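Long-range contacts in Non-structural protein NS1 (Murine minute virus, PDB 4R94), which nicks viral DNA at the replication origin through its N-terminal nuclease domain, the part in this model, and unwinds it with an ATP-driven helicase: residues Phe26-Lys31 against Val130-Lys135; Asp54-Leu59 against Val94-Phe99; Phe99-Thr104 against Lys143-Gln148; Gln148-Trp153 against Glu181-Leu186. One frame throughout, in Å; residues are numbered along the deposited sequence.

Four contacts knit together the central antiparallel sheet of the nickase domain and the helices around it. Interaction 1 pairs two strands of that sheet, one of which carries His127 and His129 of the magnesium site; the side chain of Ser27 lies about 9 Å from the metal. Helix 81-104 packs on the sheet, where Val130 CG2 meets Val94 CG1 at 3.8 Å, and is shared by interactions 2 and 3, which hold it against helices 54-70 and 142-160. Interaction 4 sets helix 142-160 on strand 183-185, the neighbour of strand 24-31, and Lys31 O receives Trp153 NE1 at 2.8 Å. Centres of interactions 3 and 4 are 9 Å apart, and Gln148 belongs to both.

Interaction 1 of 4, residues Phe26-Lys31 against Val130-Lys135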
# COMPACT_ATOMS: atom_id res chain seq x y z
N PHE A 26 5.19 -2.67 -11.87
CA PHE A 26 6.09 -2.88 -10.76
C PHE A 26 5.33 -3.39 -9.53
O PHE A 26 4.15 -3.12 -9.36
CB PHE A 26 6.79 -1.58 -10.34
CG PHE A 26 7.67 -0.96 -11.40
CD1 PHE A 26 8.56 -1.72 -12.14
CD2 PHE A 26 7.62 0.41 -11.61
CE1 PHE A 26 9.38 -1.11 -13.10
CE2 PHE A 26 8.43 1.01 -12.56
CZ PHE A 26 9.30 0.24 -13.31
N SER A 27 6.05 -4.09 -8.67
CA SER A 27 5.51 -4.51 -7.38
C SER A 27 6.37 -3.93 -6.28
O SER A 27 7.58 -4.18 -6.22
CB SER A 27 5.48 -6.04 -7.30
OG SER A 27 5.22 -6.47 -5.96
N PHE A 28 5.76 -3.09 -5.44
CA PHE A 28 6.44 -2.50 -4.29
C PHE A 28 5.78 -2.92 -2.98
O PHE A 28 4.60 -3.26 -2.94
CB PHE A 28 6.40 -0.96 -4.33
CG PHE A 28 7.06 -0.35 -5.53
CD1 PHE A 28 8.44 -0.22 -5.58
CD2 PHE A 28 6.30 0.12 -6.59
CE1 PHE A 28 9.05 0.35 -6.67
CE2 PHE A 28 6.91 0.70 -7.69
CZ PHE A 28 8.29 0.79 -7.74
N VAL A 29 6.55 -2.90 -1.89
CA VAL A 29 5.97 -2.97 -0.56
C VAL A 29 6.45 -1.77 0.25
O VAL A 29 7.65 -1.48 0.31
CB VAL A 29 6.33 -4.28 0.17
CG1 VAL A 29 5.78 -4.27 1.57
CG2 VAL A 29 5.77 -5.47 -0.59
N PHE A 30 5.49 -1.05 0.83
CA PHE A 30 5.76 0.04 1.75
C PHE A 30 5.66 -0.53 3.14
O PHE A 30 4.69 -1.22 3.47
CB PHE A 30 4.76 1.19 1.57
CG PHE A 30 4.99 2.02 0.32
CD1 PHE A 30 4.71 1.51 -0.95
CD2 PHE A 30 5.42 3.34 0.43
CE1 PHE A 30 4.89 2.29 -2.09
CE2 PHE A 30 5.60 4.13 -0.70
CZ PHE A 30 5.34 3.61 -1.96
N LYS A 31 6.67 -0.28 3.97
CA LYS A 31 6.60 -0.81 5.33
C LYS A 31 7.26 0.12 6.32
O LYS A 31 7.73 1.19 5.97
CB LYS A 31 7.26 -2.19 5.39
CG LYS A 31 8.74 -2.16 5.10
CD LYS A 31 9.27 -3.58 4.94
CE LYS A 31 10.69 -3.58 4.42
NZ LYS A 31 11.11 -4.98 4.07
N VAL A 130 1.91 -2.31 -3.26
CA VAL A 130 1.53 -1.45 -4.38
C VAL A 130 1.94 -2.07 -5.71
O VAL A 130 3.11 -2.37 -5.93
CB VAL A 130 2.17 -0.06 -4.27
CG1 VAL A 130 1.75 0.81 -5.47
CG2 VAL A 130 1.81 0.58 -2.95
N LEU A 131 0.96 -2.22 -6.60
CA LEU A 131 1.26 -2.54 -7.99
C LEU A 131 1.06 -1.27 -8.79
O LEU A 131 0.03 -0.62 -8.64
CB LEU A 131 0.34 -3.65 -8.51
CG LEU A 131 0.34 -4.97 -7.73
CD1 LEU A 131 -0.58 -5.99 -8.44
CD2 LEU A 131 1.76 -5.52 -7.56
N ILE A 132 2.01 -0.91 -9.64
CA ILE A 132 1.83 0.31 -10.43
C ILE A 132 2.59 0.24 -11.75
O ILE A 132 3.74 -0.21 -11.80
CB ILE A 132 2.28 1.57 -9.63
CG1 ILE A 132 2.02 2.85 -10.42
CG2 ILE A 132 3.75 1.46 -9.22
CD1 ILE A 132 2.09 4.10 -9.56
N GLY A 133 1.92 0.67 -12.82
CA GLY A 133 2.53 0.67 -14.13
C GLY A 133 1.67 1.39 -15.15
O GLY A 133 0.65 2.01 -14.81
N GLY A 134 2.09 1.31 -16.40
CA GLY A 134 1.36 1.95 -17.48
C GLY A 134 2.29 2.22 -18.65
O GLY A 134 3.44 1.81 -18.63
N LYS A 135 1.78 2.92 -19.66
CA LYS A 135 2.54 3.18 -20.88
C LYS A 135 3.83 3.97 -20.62
O LYS A 135 4.83 3.79 -21.32
CB LYS A 135 1.66 3.90 -21.90
CG LYS A 135 1.13 5.25 -21.46
CD LYS A 135 0.35 5.93 -22.57
CE LYS A 135 -0.04 7.36 -22.21
NZ LYS A 135 1.16 8.23 -22.05
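Phe28 and Ile132 meet on the buried face of the strand pair, where Ile132 CG2 sits at the edge of the Phe28 ring, in its plane and 3.6 Å from CE2. That methyl lies between the backbone N and the carbonyl carbon of its own residue, while CG1 is anti to N (chi1 -176°) and runs away from the ring. Further along the same face, Val130 CG2 reaches CD1 and CE1 of Phe30, 3.6 Å from the latter. Helix 81-104 packs over this face with Val94 and Leu98 on Val130, and Trp145 and Leu149 of helix 142-160 close over Phe28. On the other face, Leu131 CD2 touches Ser27 CB at 3.8 Å. The backbones are joined by two reciprocal pairs of bonds. Phe28 N gives a nearly straight bond to Val130 O (2.8 Å, 179° at the hydrogen), and Val130 N returns one to Phe28 O. At the other pair, Phe26 N meets Ile132 O at 2.9 Å from above its carbonyl plane, and Ile132 N bonds Phe26 O. This is antiparallel pairing in the central sheet of a Rep-type HUH nuclease; strand 125-134 of this pair also bears the metal-binding His127 and His129.

Interaction 2 of 4, residues Asp54-Leu59 against Val94-Phe99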
# COMPACT_ATOMS: atom_id res chain seq x y z
N ASP A 54 -3.96 19.66 2.12
CA ASP A 54 -5.27 19.41 1.52
C ASP A 54 -5.38 18.05 0.82
O ASP A 54 -6.36 17.34 1.03
CB ASP A 54 -5.64 20.52 0.53
CG ASP A 54 -6.17 21.76 1.21
OD1 ASP A 54 -6.62 21.66 2.38
OD2 ASP A 54 -6.15 22.84 0.58
N GLU A 55 -4.40 17.72 -0.02
CA GLU A 55 -4.43 16.46 -0.76
C GLU A 55 -4.40 15.27 0.18
O GLU A 55 -5.14 14.30 -0.01
CB GLU A 55 -3.27 16.37 -1.76
CG GLU A 55 -3.28 15.06 -2.56
CD GLU A 55 -2.19 14.99 -3.62
OE1 GLU A 55 -1.26 15.82 -3.58
OE2 GLU A 55 -2.26 14.10 -4.49
N LEU A 56 -3.53 15.34 1.18
CA LEU A 56 -3.42 14.29 2.19
C LEU A 56 -4.74 14.08 2.92
O LEU A 56 -5.18 12.95 3.12
CB LEU A 56 -2.32 14.66 3.18
CG LEU A 56 -1.46 13.56 3.78
CD1 LEU A 56 -0.95 12.56 2.70
CD2 LEU A 56 -0.31 14.22 4.51
N LYS A 57 -5.38 15.18 3.33
CA LYS A 57 -6.67 15.07 3.99
C LYS A 57 -7.70 14.38 3.11
O LYS A 57 -8.46 13.52 3.59
CB LYS A 57 -7.17 16.47 4.40
CG LYS A 57 -6.36 17.08 5.52
CD LYS A 57 -6.75 18.55 5.74
CE LYS A 57 -8.15 18.65 6.31
NZ LYS A 57 -8.23 17.89 7.58
N SER A 58 -7.72 14.74 1.83
CA SER A 58 -8.65 14.16 0.87
C SER A 58 -8.40 12.67 0.71
O SER A 58 -9.33 11.85 0.62
CB SER A 58 -8.53 14.87 -0.48
OG SER A 58 -9.46 14.35 -1.41
N LEU A 59 -7.12 12.31 0.66
CA LEU A 59 -6.75 10.90 0.52
C LEU A 59 -7.15 10.10 1.75
O LEU A 59 -7.65 8.97 1.63
CB LEU A 59 -5.25 10.75 0.24
CG LEU A 59 -4.84 11.16 -1.17
CD1 LEU A 59 -3.33 11.31 -1.29
CD2 LEU A 59 -5.36 10.16 -2.19
N VAL A 94 1.17 6.67 1.49
CA VAL A 94 1.62 5.84 0.39
C VAL A 94 1.22 6.48 -0.95
O VAL A 94 2.05 6.66 -1.85
CB VAL A 94 1.05 4.42 0.49
CG1 VAL A 94 1.33 3.63 -0.79
CG2 VAL A 94 1.67 3.70 1.70
N LYS A 95 -0.06 6.85 -1.05
CA LYS A 95 -0.54 7.44 -2.29
C LYS A 95 0.10 8.78 -2.57
O LYS A 95 0.42 9.07 -3.73
CB LYS A 95 -2.06 7.54 -2.25
CG LYS A 95 -2.67 6.15 -2.35
CD LYS A 95 -4.16 6.12 -2.15
CE LYS A 95 -4.64 4.68 -2.33
NZ LYS A 95 -6.10 4.56 -2.08
N LYS A 96 0.33 9.59 -1.53
CA LYS A 96 1.06 10.85 -1.71
C LYS A 96 2.42 10.58 -2.35
O LYS A 96 2.82 11.29 -3.27
CB LYS A 96 1.25 11.59 -0.38
CG LYS A 96 1.86 12.97 -0.55
CD LYS A 96 0.85 13.93 -1.12
CE LYS A 96 1.41 15.35 -1.18
NZ LYS A 96 0.38 16.30 -1.64
N CYS A 97 3.11 9.53 -1.89
CA CYS A 97 4.43 9.21 -2.43
C CYS A 97 4.35 8.85 -3.91
O CYS A 97 5.16 9.30 -4.72
CB CYS A 97 5.07 8.05 -1.66
SG CYS A 97 5.53 8.50 0.01
N LEU A 98 3.38 8.00 -4.24
CA LEU A 98 3.18 7.57 -5.62
C LEU A 98 2.91 8.79 -6.49
O LEU A 98 3.50 8.94 -7.56
CB LEU A 98 2.02 6.58 -5.73
CG LEU A 98 2.15 5.27 -4.96
CD1 LEU A 98 0.82 4.53 -5.04
CD2 LEU A 98 3.29 4.42 -5.51
N PHE A 99 2.01 9.66 -6.02
CA PHE A 99 1.61 10.82 -6.83
C PHE A 99 2.77 11.81 -6.99
O PHE A 99 2.91 12.42 -8.04
CB PHE A 99 0.38 11.49 -6.22
CG PHE A 99 -0.84 10.62 -6.20
CD1 PHE A 99 -0.92 9.49 -7.00
CD2 PHE A 99 -1.92 10.92 -5.38
CE1 PHE A 99 -2.05 8.69 -6.98
CE2 PHE A 99 -3.04 10.13 -5.36
CZ PHE A 99 -3.11 9.02 -6.16
O HOH W 1 -6.65 7.09 0.10
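Glu55 reaches across from helix 54-70 to touch both Lys96 and Phe99. Its CB already lies 3.7 Å from Lys96 NZ. CG, anti to the backbone N, is still near that nitrogen, and extension at chi2 carries CD outward to face NZ and CD of Lys96. At the tip the two oxygens part company. OE1 takes a salt bridge from Lys96 NZ at 2.6 Å, the ammonium standing above the carboxylate plane, 41° out of it. OE2 goes to the edge of the Phe99 ring, 3.3 Å from CD2, with carboxylate and ring planes only 12° apart; a carboxylate oxygen at a ring edge faces the slightly positive C-H rim, a contact that is probably mildly attractive. Lys96 NZ is also salt-bridged to Glu53, just before the segment, so two acidic groups share this ammonium.

The short helical segments run 10.2 Å apart at 128°, which makes this a steeply crossed helix pair on the flank of the nuclease domain, with helix 81-104 lying between helix 54-70 and the central sheet.

Beneath the charged pair the contact is apolar. Leu59 CD2 meets the same edge of the Phe99 ring, 3.9 Å from CE2, while its CD1 faces Lys95 CB. Leu56 CD1 packs on Lys96 CB at 3.9 Å, the two side chains crossing at about a right angle. Lys95 sends its own extended chain elsewhere: its NZ bonds Asp91 and Ser231, and a water held by Leu59 O at 2.6 Å reaches that ammonium by a weak bond.

Interaction 3 of 4, residues Phe99-Thr104 against Lys143-Gln148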
# COMPACT_ATOMS: atom_id res chain seq x y z
N PHE A 99 2.01 9.66 -6.02
CA PHE A 99 1.61 10.82 -6.83
C PHE A 99 2.77 11.81 -6.99
O PHE A 99 2.91 12.42 -8.04
CB PHE A 99 0.38 11.49 -6.22
CG PHE A 99 -0.84 10.62 -6.20
CD1 PHE A 99 -0.92 9.49 -7.00
CD2 PHE A 99 -1.92 10.92 -5.38
CE1 PHE A 99 -2.05 8.69 -6.98
CE2 PHE A 99 -3.04 10.13 -5.36
CZ PHE A 99 -3.11 9.02 -6.16
N GLU A 100 3.60 11.95 -5.95
CA GLU A 100 4.77 12.82 -6.04
C GLU A 100 5.73 12.33 -7.10
O GLU A 100 6.27 13.14 -7.86
CB GLU A 100 5.47 12.92 -4.68
CG GLU A 100 4.67 13.75 -3.69
CD GLU A 100 5.28 13.86 -2.31
OE1 GLU A 100 5.80 12.84 -1.79
OE2 GLU A 100 5.23 14.96 -1.73
N VAL A 101 5.93 11.01 -7.20
CA VAL A 101 6.84 10.50 -8.21
C VAL A 101 6.21 10.61 -9.60
O VAL A 101 6.91 10.95 -10.56
CB VAL A 101 7.26 9.05 -7.90
CG1 VAL A 101 8.19 8.52 -8.99
CG2 VAL A 101 7.98 9.05 -6.55
N LEU A 102 4.91 10.38 -9.71
CA LEU A 102 4.22 10.59 -10.99
C LEU A 102 4.42 12.03 -11.48
O LEU A 102 4.68 12.25 -12.67
CB LEU A 102 2.73 10.29 -10.87
CG LEU A 102 2.34 8.81 -10.70
CD1 LEU A 102 0.84 8.72 -10.48
CD2 LEU A 102 2.76 8.01 -11.90
N ASN A 103 4.31 12.99 -10.57
CA ASN A 103 4.53 14.39 -10.92
C ASN A 103 5.94 14.61 -11.47
O ASN A 103 6.13 15.30 -12.47
CB ASN A 103 4.30 15.32 -9.72
CG ASN A 103 2.83 15.60 -9.48
OD1 ASN A 103 1.99 15.43 -10.36
ND2 ASN A 103 2.51 16.04 -8.26
N THR A 104 6.92 14.00 -10.81
CA THR A 104 8.31 14.12 -11.23
C THR A 104 8.47 13.71 -12.69
O THR A 104 9.22 14.33 -13.45
CB THR A 104 9.24 13.28 -10.34
OG1 THR A 104 9.29 13.90 -9.05
CG2 THR A 104 10.64 13.20 -10.91
N LYS A 143 14.37 0.40 -10.38
CA LYS A 143 15.30 0.79 -9.32
C LYS A 143 15.17 2.27 -8.95
O LYS A 143 15.18 2.61 -7.77
CB LYS A 143 16.74 0.50 -9.73
CG LYS A 143 17.09 -0.98 -9.73
CD LYS A 143 18.27 -1.25 -10.65
CE LYS A 143 19.02 -2.49 -10.22
NZ LYS A 143 19.76 -2.25 -8.95
N TRP A 144 15.08 3.12 -9.97
CA TRP A 144 14.87 4.55 -9.76
C TRP A 144 13.57 4.81 -9.02
O TRP A 144 13.52 5.63 -8.09
CB TRP A 144 14.88 5.30 -11.09
CG TRP A 144 14.70 6.78 -10.98
CD1 TRP A 144 15.68 7.73 -10.89
CD2 TRP A 144 13.45 7.51 -10.98
NE1 TRP A 144 15.13 8.98 -10.82
CE2 TRP A 144 13.77 8.88 -10.88
CE3 TRP A 144 12.11 7.12 -11.04
CZ2 TRP A 144 12.78 9.86 -10.84
CZ3 TRP A 144 11.14 8.10 -11.02
CH2 TRP A 144 11.48 9.46 -10.91
N TRP A 145 12.51 4.10 -9.41
CA TRP A 145 11.21 4.27 -8.78
C TRP A 145 11.29 3.89 -7.31
O TRP A 145 10.79 4.63 -6.45
CB TRP A 145 10.13 3.45 -9.50
CG TRP A 145 9.32 4.27 -10.47
CD1 TRP A 145 9.62 4.55 -11.77
CD2 TRP A 145 8.08 4.95 -10.19
NE1 TRP A 145 8.65 5.34 -12.33
CE2 TRP A 145 7.69 5.61 -11.38
CE3 TRP A 145 7.26 5.06 -9.06
CZ2 TRP A 145 6.52 6.37 -11.46
CZ3 TRP A 145 6.10 5.81 -9.14
CH2 TRP A 145 5.74 6.46 -10.34
N ARG A 146 11.92 2.76 -7.01
CA ARG A 146 12.04 2.34 -5.60
C ARG A 146 12.80 3.38 -4.79
O ARG A 146 12.41 3.71 -3.66
CB ARG A 146 12.74 0.99 -5.46
CG ARG A 146 12.63 0.40 -4.04
CD ARG A 146 13.91 -0.35 -3.62
NE ARG A 146 15.03 0.58 -3.47
CZ ARG A 146 15.22 1.38 -2.42
NH1 ARG A 146 14.36 1.37 -1.42
NH2 ARG A 146 16.27 2.19 -2.38
N ARG A 147 13.88 3.91 -5.34
CA ARG A 147 14.66 4.91 -4.62
C ARG A 147 13.87 6.19 -4.35
O ARG A 147 13.87 6.70 -3.22
CB ARG A 147 15.94 5.24 -5.38
CG ARG A 147 16.80 6.27 -4.66
CD ARG A 147 18.19 6.36 -5.26
NE ARG A 147 18.14 6.57 -6.70
CZ ARG A 147 17.97 7.76 -7.28
NH1 ARG A 147 17.84 8.84 -6.53
NH2 ARG A 147 17.94 7.86 -8.60
N GLN A 148 13.19 6.70 -5.37
CA GLN A 148 12.41 7.93 -5.24
C GLN A 148 11.28 7.75 -4.25
O GLN A 148 11.04 8.61 -3.39
CB GLN A 148 11.85 8.35 -6.59
CG GLN A 148 12.92 8.77 -7.57
CD GLN A 148 13.68 9.98 -7.09
OE1 GLN A 148 13.08 10.93 -6.57
NE2 GLN A 148 15.00 9.96 -7.23
O HOH W 2 11.10 12.68 -7.58
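Thr104 OG1 and Gln148 OE1 are joined through one water, 2.6 Å from the threonine OG1 and 2.8 Å from the amide OE1, to which it donates. This bridge spans the polar rim of the contact. Gln148 CG, anti to its carbonyl carbon, lies over the centre of the Trp144 ring, 3.3 Å above the plane, and the chain bends beyond it at chi2; the indole thus carries an aliphatic group of its own helix on that face. At the edge of the same ring, in plane, Thr104 CG2 comes to 3.8 Å from CH2.

Further in, Val101 fits between Trp144, Trp145 and Gln148 of the other helix. Its CG1, anti to the backbone N (chi1 179°), makes a CH-pi contact over the face of the Trp145 six-membered ring, 3.4 Å from the ring centroid and 9° off the normal. The same methyl lies 3.6 Å from Trp144 CZ3, while CG2 packs on Gln148 CB.

These are the last turns of helix 81-104 and an early part of helix 142-160, two helices that cover one side of the nuclease domain's central sheet, their short segments 10.6 Å apart and inclined at 127°.

Leu102 points its CB away from the partner helix, yet its end returns: CD2 reaches the edge of the Trp145 ring in plane, 3.7 Å from CH2. Phe26 and Phe137 also meet this indole, and Phe28 of strand 24-31 touches Trp145 as well, so the tryptophan joins the helix pair to the sheet. Lys105 makes a cation-pi contact with Trp144.

Interaction 4 of 4, residues Gln148-Trp153 against Glu181-Leu186; sequences QLNVYW and EWVTLL
The Trp153 and Trp182 side chains cross at about a right angle, but of the Trp182 side chain only CB touches, at the edge of the Trp153 indole, in its plane and 3.9 Å from NE1. The Trp182 ring itself leads away from the helix, toward Ile176, Ala177 and Tyr47. Val183 CG2 approaches the Trp153 ring obliquely, 3.6 Å from CD1. The indole reaches this spot because its CG is anti to the backbone N (chi1 179°), and its NE1 is hydrogen-bonded to Lys31 O of strand 24-31; Phe30 packs against it edge-to-face. One turn back, Leu149 CB touches Val183 CG1 at 4.2 Å. Val183 therefore lies against both Leu149 and Trp153 of the helix.

The polar part centres on the buried amide of Asn150. Its OD1 takes a weak but fairly straight bond from Val183 N, 3.2 Å long with 165° at the hydrogen, and a second bond from Arg146 NH1, which also grips Val183 O. On the other branch, ND2 donates to Ala177 O, so both ends of the amide have partners, consistent with the modelled orientation. Glu181, with positive phi, is the C-prime residue of a Schellman motif closing helix 167-179, and Asn150 OD1 lies 3.2 Å from Glu181 CA. Helix 142-160 thus packs on a sheet strand beside that capped end, within the alpha/beta core of a Rep-type HUH nuclease.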
# COMPACT_ATOMS: atom_id res chain seq x y z
N GLN A 148 13.19 6.70 -5.37
CA GLN A 148 12.41 7.93 -5.24
C GLN A 148 11.28 7.75 -4.25
O GLN A 148 11.04 8.61 -3.39
CB GLN A 148 11.85 8.35 -6.59
CG GLN A 148 12.92 8.77 -7.57
CD GLN A 148 13.68 9.98 -7.09
OE1 GLN A 148 13.08 10.93 -6.57
NE2 GLN A 148 15.00 9.96 -7.23
N LEU A 149 10.58 6.62 -4.37
CA LEU A 149 9.51 6.31 -3.45
C LEU A 149 10.02 6.23 -2.02
O LEU A 149 9.35 6.70 -1.12
CB LEU A 149 8.82 4.98 -3.85
CG LEU A 149 7.88 5.07 -5.06
CD1 LEU A 149 7.32 3.68 -5.36
CD2 LEU A 149 6.74 6.11 -4.89
N ASN A 150 11.20 5.66 -1.81
CA ASN A 150 11.73 5.55 -0.46
C ASN A 150 12.11 6.93 0.07
O ASN A 150 11.96 7.19 1.26
CB ASN A 150 12.94 4.61 -0.41
CG ASN A 150 13.07 3.89 0.92
OD1 ASN A 150 13.54 2.77 0.97
ND2 ASN A 150 12.63 4.51 2.00
N VAL A 151 12.59 7.81 -0.80
CA VAL A 151 12.85 9.21 -0.37
C VAL A 151 11.58 9.86 0.17
O VAL A 151 11.56 10.39 1.29
CB VAL A 151 13.41 10.06 -1.51
CG1 VAL A 151 13.43 11.56 -1.09
CG2 VAL A 151 14.81 9.59 -1.87
N TYR A 152 10.50 9.82 -0.61
CA TYR A 152 9.27 10.48 -0.18
C TYR A 152 8.62 9.78 1.02
O TYR A 152 8.08 10.45 1.91
CB TYR A 152 8.28 10.57 -1.34
CG TYR A 152 8.72 11.56 -2.40
CD1 TYR A 152 8.95 12.90 -2.07
CD2 TYR A 152 8.92 11.15 -3.70
CE1 TYR A 152 9.36 13.80 -3.04
CE2 TYR A 152 9.33 12.04 -4.67
CZ TYR A 152 9.56 13.36 -4.33
OH TYR A 152 9.97 14.24 -5.31
N TRP A 153 8.73 8.45 1.07
CA TRP A 153 8.15 7.69 2.17
C TRP A 153 8.84 8.05 3.48
O TRP A 153 8.18 8.33 4.49
CB TRP A 153 8.26 6.18 1.85
CG TRP A 153 7.73 5.21 2.88
CD1 TRP A 153 8.43 4.17 3.44
CD2 TRP A 153 6.40 5.12 3.40
NE1 TRP A 153 7.61 3.44 4.28
CE2 TRP A 153 6.36 4.02 4.28
CE3 TRP A 153 5.22 5.87 3.21
CZ2 TRP A 153 5.21 3.65 4.98
CZ3 TRP A 153 4.08 5.50 3.89
CH2 TRP A 153 4.08 4.41 4.78
N GLU A 181 15.72 0.40 3.56
CA GLU A 181 14.80 0.17 2.45
C GLU A 181 13.38 -0.13 2.91
O GLU A 181 12.88 -1.25 2.71
CB GLU A 181 15.31 -0.96 1.56
CG GLU A 181 16.61 -0.62 0.86
CD GLU A 181 16.92 -1.56 -0.29
OE1 GLU A 181 16.39 -2.69 -0.33
OE2 GLU A 181 17.70 -1.15 -1.17
N TRP A 182 12.74 0.86 3.52
CA TRP A 182 11.36 0.70 3.95
C TRP A 182 10.38 0.78 2.77
O TRP A 182 9.17 0.67 2.96
CB TRP A 182 11.00 1.75 5.00
CG TRP A 182 11.63 1.48 6.35
CD1 TRP A 182 12.59 0.55 6.64
CD2 TRP A 182 11.32 2.14 7.58
NE1 TRP A 182 12.91 0.61 7.99
CE2 TRP A 182 12.14 1.58 8.58
CE3 TRP A 182 10.43 3.17 7.93
CZ2 TRP A 182 12.10 2.01 9.91
CZ3 TRP A 182 10.39 3.59 9.25
CH2 TRP A 182 11.22 3.01 10.22
N VAL A 183 10.90 1.00 1.56
CA VAL A 183 10.15 0.63 0.36
C VAL A 183 10.95 -0.42 -0.37
O VAL A 183 12.10 -0.17 -0.73
CB VAL A 183 9.90 1.80 -0.59
CG1 VAL A 183 9.12 1.31 -1.80
CG2 VAL A 183 9.13 2.94 0.12
N THR A 184 10.36 -1.60 -0.59
CA THR A 184 11.05 -2.65 -1.34
C THR A 184 10.46 -2.79 -2.75
O THR A 184 9.31 -2.43 -2.99
CB THR A 184 10.97 -4.01 -0.62
OG1 THR A 184 9.61 -4.46 -0.54
CG2 THR A 184 11.56 -3.94 0.77
N LEU A 185 11.28 -3.32 -3.66
CA LEU A 185 10.90 -3.58 -5.04
C LEU A 185 11.08 -5.06 -5.35
O LEU A 185 12.13 -5.63 -5.02
CB LEU A 185 11.75 -2.72 -5.98
CG LEU A 185 11.73 -3.08 -7.47
CD1 LEU A 185 10.42 -2.65 -8.12
CD2 LEU A 185 12.95 -2.45 -8.14
N LEU A 186 10.09 -5.68 -5.96
CA LEU A 186 10.19 -7.10 -6.32
C LEU A 186 11.26 -7.30 -7.38
O LEU A 186 11.26 -6.62 -8.41
CB LEU A 186 8.86 -7.64 -6.83
CG LEU A 186 8.90 -9.15 -7.10
CD1 LEU A 186 9.00 -9.91 -5.78
CD2 LEU A 186 7.67 -9.60 -7.89